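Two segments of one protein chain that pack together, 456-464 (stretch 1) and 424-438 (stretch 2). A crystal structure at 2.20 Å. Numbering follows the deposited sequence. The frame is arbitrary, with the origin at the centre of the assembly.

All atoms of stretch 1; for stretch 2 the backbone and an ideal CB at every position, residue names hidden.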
# COMPACT_ATOMS: atom_id res chain seq x y z
N ASP B 456 -20.65 -3.64 -36.42
CA ASP B 456 -21.34 -2.40 -36.09
C ASP B 456 -22.33 -2.03 -37.19
O ASP B 456 -22.08 -2.26 -38.38
CB ASP B 456 -20.36 -1.24 -35.91
CG ASP B 456 -21.08 0.08 -35.67
OD1 ASP B 456 -21.97 0.10 -34.79
OD2 ASP B 456 -20.80 1.09 -36.36
N LYS B 457 -23.45 -1.44 -36.78
CA LYS B 457 -24.48 -1.07 -37.74
C LYS B 457 -24.99 0.35 -37.57
O LYS B 457 -25.99 0.70 -38.21
CB LYS B 457 -25.63 -2.07 -37.65
CG LYS B 457 -25.27 -3.43 -38.26
CD LYS B 457 -26.33 -4.47 -38.03
CE LYS B 457 -25.84 -5.83 -38.46
NZ LYS B 457 -24.62 -6.24 -37.70
N ILE B 458 -24.32 1.20 -36.78
CA ILE B 458 -24.88 2.53 -36.51
C ILE B 458 -23.89 3.67 -36.73
O ILE B 458 -24.31 4.83 -36.83
CB ILE B 458 -25.45 2.61 -35.07
CG1 ILE B 458 -24.33 2.65 -34.03
CG2 ILE B 458 -26.42 1.46 -34.81
CD1 ILE B 458 -24.82 3.09 -32.63
N SER B 459 -22.60 3.39 -36.82
CA SER B 459 -21.64 4.50 -36.85
C SER B 459 -21.74 5.32 -38.13
O SER B 459 -21.25 6.46 -38.14
CB SER B 459 -20.20 4.00 -36.67
OG SER B 459 -19.96 3.69 -35.31
N GLN B 460 -22.36 4.79 -39.19
CA GLN B 460 -22.57 5.60 -40.39
C GLN B 460 -23.39 6.86 -40.10
O GLN B 460 -23.29 7.83 -40.86
CB GLN B 460 -23.27 4.78 -41.47
CG GLN B 460 -24.69 4.34 -41.13
CD GLN B 460 -24.71 3.04 -40.34
OE1 GLN B 460 -23.67 2.58 -39.88
NE2 GLN B 460 -25.90 2.45 -40.19
N PHE B 461 -24.16 6.89 -39.01
CA PHE B 461 -24.97 8.06 -38.68
C PHE B 461 -24.18 9.16 -37.99
O PHE B 461 -24.71 10.26 -37.82
CB PHE B 461 -26.16 7.66 -37.79
CG PHE B 461 -27.04 6.59 -38.39
CD1 PHE B 461 -27.55 6.72 -39.66
CD2 PHE B 461 -27.35 5.45 -37.67
CE1 PHE B 461 -28.36 5.73 -40.21
CE2 PHE B 461 -28.16 4.46 -38.21
CZ PHE B 461 -28.66 4.60 -39.49
N PHE B 462 -22.93 8.91 -37.59
CA PHE B 462 -22.17 9.85 -36.79
C PHE B 462 -21.26 10.70 -37.67
O PHE B 462 -20.94 10.33 -38.80
CB PHE B 462 -21.32 9.13 -35.73
CG PHE B 462 -22.11 8.27 -34.79
CD1 PHE B 462 -23.43 8.58 -34.47
CD2 PHE B 462 -21.53 7.15 -34.21
CE1 PHE B 462 -24.16 7.78 -33.59
CE2 PHE B 462 -22.25 6.35 -33.33
CZ PHE B 462 -23.57 6.67 -33.03
N ASP B 463 -20.84 11.83 -37.12
CA ASP B 463 -19.84 12.68 -37.77
C ASP B 463 -18.42 12.30 -37.38
O ASP B 463 -17.48 12.54 -38.16
CB ASP B 463 -20.12 14.14 -37.43
CG ASP B 463 -21.56 14.54 -37.76
OD1 ASP B 463 -21.95 14.42 -38.95
OD2 ASP B 463 -22.32 14.95 -36.85
N VAL B 464 -18.23 11.73 -36.20
CA VAL B 464 -16.94 11.20 -35.76
C VAL B 464 -17.17 9.79 -35.27
O VAL B 464 -18.19 9.49 -34.65
CB VAL B 464 -16.33 12.08 -34.64
CG1 VAL B 464 -15.06 11.43 -34.07
CG2 VAL B 464 -16.02 13.47 -35.17
N UNK B 424 -31.78 -4.59 -35.13
CA UNK B 424 -32.80 -3.72 -34.57
C UNK B 424 -32.21 -2.43 -34.00
O UNK B 424 -32.97 -1.49 -33.75
CB UNK B 424 -33.58 -4.46 -33.48
N UNK B 425 -30.89 -2.36 -33.80
CA UNK B 425 -30.30 -1.14 -33.28
C UNK B 425 -30.14 -0.06 -34.35
O UNK B 425 -30.01 1.12 -34.00
CB UNK B 425 -28.94 -1.45 -32.65
N UNK B 426 -30.16 -0.43 -35.64
CA UNK B 426 -29.98 0.58 -36.68
C UNK B 426 -31.13 1.58 -36.70
O UNK B 426 -30.90 2.80 -36.72
CB UNK B 426 -29.85 -0.09 -38.05
N UNK B 427 -32.38 1.10 -36.69
CA UNK B 427 -33.52 2.02 -36.66
C UNK B 427 -33.52 2.88 -35.40
O UNK B 427 -33.85 4.08 -35.45
CB UNK B 427 -34.83 1.24 -36.75
N UNK B 428 -33.17 2.29 -34.25
CA UNK B 428 -33.16 3.03 -32.99
C UNK B 428 -32.25 4.24 -33.09
O UNK B 428 -32.67 5.38 -32.86
CB UNK B 428 -32.72 2.13 -31.84
N UNK B 429 -31.00 4.01 -33.46
CA UNK B 429 -30.05 5.11 -33.44
C UNK B 429 -30.21 6.04 -34.62
O UNK B 429 -29.82 7.21 -34.51
CB UNK B 429 -28.62 4.57 -33.41
N UNK B 430 -30.78 5.58 -35.73
CA UNK B 430 -31.12 6.51 -36.80
C UNK B 430 -32.16 7.51 -36.32
O UNK B 430 -32.04 8.72 -36.59
CB UNK B 430 -31.63 5.76 -38.03
N UNK B 431 -33.19 7.03 -35.62
CA UNK B 431 -34.15 7.93 -35.01
C UNK B 431 -33.47 8.89 -34.04
O UNK B 431 -33.67 10.11 -34.11
CB UNK B 431 -35.24 7.13 -34.29
N UNK B 432 -32.62 8.36 -33.15
CA UNK B 432 -31.99 9.22 -32.15
C UNK B 432 -31.12 10.26 -32.83
O UNK B 432 -31.17 11.45 -32.49
CB UNK B 432 -31.16 8.39 -31.17
N UNK B 433 -30.31 9.84 -33.80
CA UNK B 433 -29.38 10.78 -34.43
C UNK B 433 -30.13 11.86 -35.20
O UNK B 433 -29.79 13.05 -35.11
CB UNK B 433 -28.42 10.04 -35.37
N UNK B 434 -31.17 11.47 -35.95
CA UNK B 434 -31.97 12.47 -36.65
C UNK B 434 -32.59 13.47 -35.69
O UNK B 434 -32.65 14.67 -35.99
CB UNK B 434 -33.07 11.79 -37.47
N UNK B 435 -33.01 13.01 -34.51
CA UNK B 435 -33.65 13.93 -33.56
C UNK B 435 -32.67 14.96 -33.02
O UNK B 435 -33.02 16.14 -32.88
CB UNK B 435 -34.27 13.15 -32.40
N UNK B 436 -31.43 14.55 -32.69
CA UNK B 436 -30.49 15.51 -32.11
C UNK B 436 -30.00 16.46 -33.19
O UNK B 436 -29.70 17.63 -32.91
CB UNK B 436 -29.31 14.79 -31.45
N UNK B 437 -29.92 15.99 -34.43
CA UNK B 437 -29.55 16.88 -35.53
C UNK B 437 -30.60 17.96 -35.75
O UNK B 437 -30.25 19.09 -36.12
CB UNK B 437 -29.35 16.08 -36.82
N UNK B 438 -31.89 17.66 -35.51
CA UNK B 438 -32.90 18.69 -35.69
C UNK B 438 -32.85 19.72 -34.56
O UNK B 438 -33.18 20.89 -34.78
CB UNK B 438 -34.29 18.06 -35.77

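Stretch 2 is helical, with a regular ladder of i to i+4 backbone hydrogen bonds, and it lies against a loop containing a short 3-10 turn at Ser459 to Phe461. Helical periodicity therefore decides which positions can meet stretch 1.

At position 424 CA-to-CB points away and nothing of stretch 1 lies near, so almost any residue would serve; it is Ala424. Position 425 points toward stretch 1, its ideal CB 4.4 Å from Ile458 CG2, which leaves room for a small or modest side chain. Ser425 fits, with OG 3.4 Å from Ile458 CG2.

At position 426 the CB is directed sideways, 3.9 Å from Lys457 O and 4.9 Å from Phe461 CE2. A long side chain with an apolar stem could run along this border, and Gln, Lys, Met or Arg would all be reasonable. Arg426 extends in that way: its CG lies 3.6 Å from Lys457 O and 3.8 Å from Phe461 CZ, while Lys457 CB lies over one face of its guanidinium. NH1 comes within 3.6 Å of Gln460 NE2, a contact between two nitrogens; Gln460 NE2 itself donates to Lys457 O at 2.6 Å.

Positions 427 and 428, directed away and sideways, have no part of stretch 1 within 5.5 Å of their ideal CB atoms, and leave the choice open. They are Asn427 and Tyr428.

Position 429 points toward an apolar cluster, its CB 4.1 Å from Ile458 CG2 and 4.5 Å from Phe461 CD2. Leu, Ile, Met or an aromatic would suit. Phe429, with chi1 m, turns its ring so that Ile458 CD1 sits over one face, 3.9 Å from the ring centroid and 19° off the normal, a CH-pi contact.

At 430 CA-to-CB is directed sideways and the ideal CB is 3.5 Å from Phe461 CZ, so a first carbon here can pack on that ring; Ala, Leu, Met, Gln, Glu or Lys would suit. Glu430 does so: CB lies over one face of the Phe461 ring, 3.9 Å from the centroid, and the extended chain (chi1 and chi2 both t) carries the carboxylate past it.

Positions 431 and 432 are out of reach and make no demand; they are Glu431 and Val432.

At position 433 the ideal CB points toward stretch 1, 4.1 Å from Phe461 CB and 5.1 Å from Phe462 CE1, where a small or beta-branched residue such as Ala, Val or Thr would suit. Thr433 places CG2 3.7 Å from Phe462 CE1, at the ring edge, and OG1 3.7 Å from Phe461 CB.

Positions 434, 435 and 436 are again out of reach: Lys434, Tyr435 and Ile436.

Position 437 points toward stretch 1, yet nothing lies within 5.5 Å of its CB. The distant carboxylate of Asp463 and the carbonyl of Phe461 invite a long cationic donor, Lys or Arg. Arg437 answers both: NH1 forms a salt bridge with Asp463 OD2 at 2.8 Å, and NH2 donates to Phe461 O at 2.7 Å, both acceptors near the guanidinium plane. Position 438, out of reach, is Lys438.

Stretch 2 424-438: ASRNYFEEVTKYIRK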
# COMPACT_ATOMS: atom_id res chain seq x y z
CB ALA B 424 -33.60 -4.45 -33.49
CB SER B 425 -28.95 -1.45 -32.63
OG SER B 425 -27.87 -1.36 -33.55
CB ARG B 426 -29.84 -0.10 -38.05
CG ARG B 426 -29.47 0.88 -39.18
CD ARG B 426 -29.82 0.32 -40.54
NE ARG B 426 -29.45 -1.09 -40.63
CZ ARG B 426 -28.27 -1.52 -41.05
NH1 ARG B 426 -27.36 -0.63 -41.44
NH2 ARG B 426 -28.01 -2.82 -41.10
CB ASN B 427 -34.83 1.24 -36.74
CG ASN B 427 -35.15 0.75 -38.14
OD1 ASN B 427 -34.45 1.07 -39.11
ND2 ASN B 427 -36.20 -0.06 -38.26
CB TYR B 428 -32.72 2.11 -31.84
CG TYR B 428 -32.78 2.76 -30.47
CD1 TYR B 428 -31.78 3.63 -30.05
CD2 TYR B 428 -33.85 2.52 -29.61
CE1 TYR B 428 -31.84 4.24 -28.82
CE2 TYR B 428 -33.91 3.11 -28.36
CZ TYR B 428 -32.91 3.98 -27.97
OH TYR B 428 -32.98 4.59 -26.74
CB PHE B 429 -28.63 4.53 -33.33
CG PHE B 429 -28.35 3.98 -31.95
CD1 PHE B 429 -28.08 4.84 -30.89
CD2 PHE B 429 -28.45 2.63 -31.70
CE1 PHE B 429 -27.85 4.34 -29.61
CE2 PHE B 429 -28.23 2.12 -30.43
CZ PHE B 429 -27.92 2.99 -29.38
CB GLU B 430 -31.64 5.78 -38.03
CG GLU B 430 -31.76 6.71 -39.22
CD GLU B 430 -32.54 6.11 -40.36
OE1 GLU B 430 -32.38 6.60 -41.51
OE2 GLU B 430 -33.30 5.16 -40.12
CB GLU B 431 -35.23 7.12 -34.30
CG GLU B 431 -36.51 6.98 -35.10
CD GLU B 431 -37.03 8.33 -35.57
OE1 GLU B 431 -37.44 9.14 -34.71
OE2 GLU B 431 -37.00 8.58 -36.80
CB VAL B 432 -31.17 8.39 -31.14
CG1 VAL B 432 -30.43 9.32 -30.18
CG2 VAL B 432 -32.07 7.47 -30.34
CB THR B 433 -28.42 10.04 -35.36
OG1 THR B 433 -29.14 9.10 -36.15
CG2 THR B 433 -27.36 9.31 -34.56
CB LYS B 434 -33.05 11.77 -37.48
CG LYS B 434 -32.54 11.34 -38.84
CD LYS B 434 -33.41 10.28 -39.50
CE LYS B 434 -34.83 10.34 -39.00
NZ LYS B 434 -35.48 11.62 -39.41
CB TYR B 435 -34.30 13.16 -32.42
CG TYR B 435 -35.02 14.07 -31.46
CD1 TYR B 435 -34.50 14.37 -30.21
CD2 TYR B 435 -36.23 14.68 -31.83
CE1 TYR B 435 -35.16 15.23 -29.34
CE2 TYR B 435 -36.90 15.53 -30.97
CZ TYR B 435 -36.36 15.80 -29.72
OH TYR B 435 -37.02 16.65 -28.87
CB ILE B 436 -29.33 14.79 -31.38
CG1 ILE B 436 -28.31 15.78 -30.81
CG2 ILE B 436 -28.61 13.82 -32.29
CD1 ILE B 436 -28.88 16.77 -29.79
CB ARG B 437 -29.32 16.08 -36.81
CG ARG B 437 -27.98 15.36 -36.82
CD ARG B 437 -27.66 14.79 -38.18
NE ARG B 437 -26.67 13.73 -38.06
CZ ARG B 437 -25.37 13.95 -37.97
NH1 ARG B 437 -24.89 15.20 -38.00
NH2 ARG B 437 -24.54 12.92 -37.85
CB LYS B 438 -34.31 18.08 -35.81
CG LYS B 438 -35.36 19.14 -36.14
CD LYS B 438 -36.35 18.72 -37.24
CE LYS B 438 -37.19 17.53 -36.82
NZ LYS B 438 -38.57 17.93 -36.38
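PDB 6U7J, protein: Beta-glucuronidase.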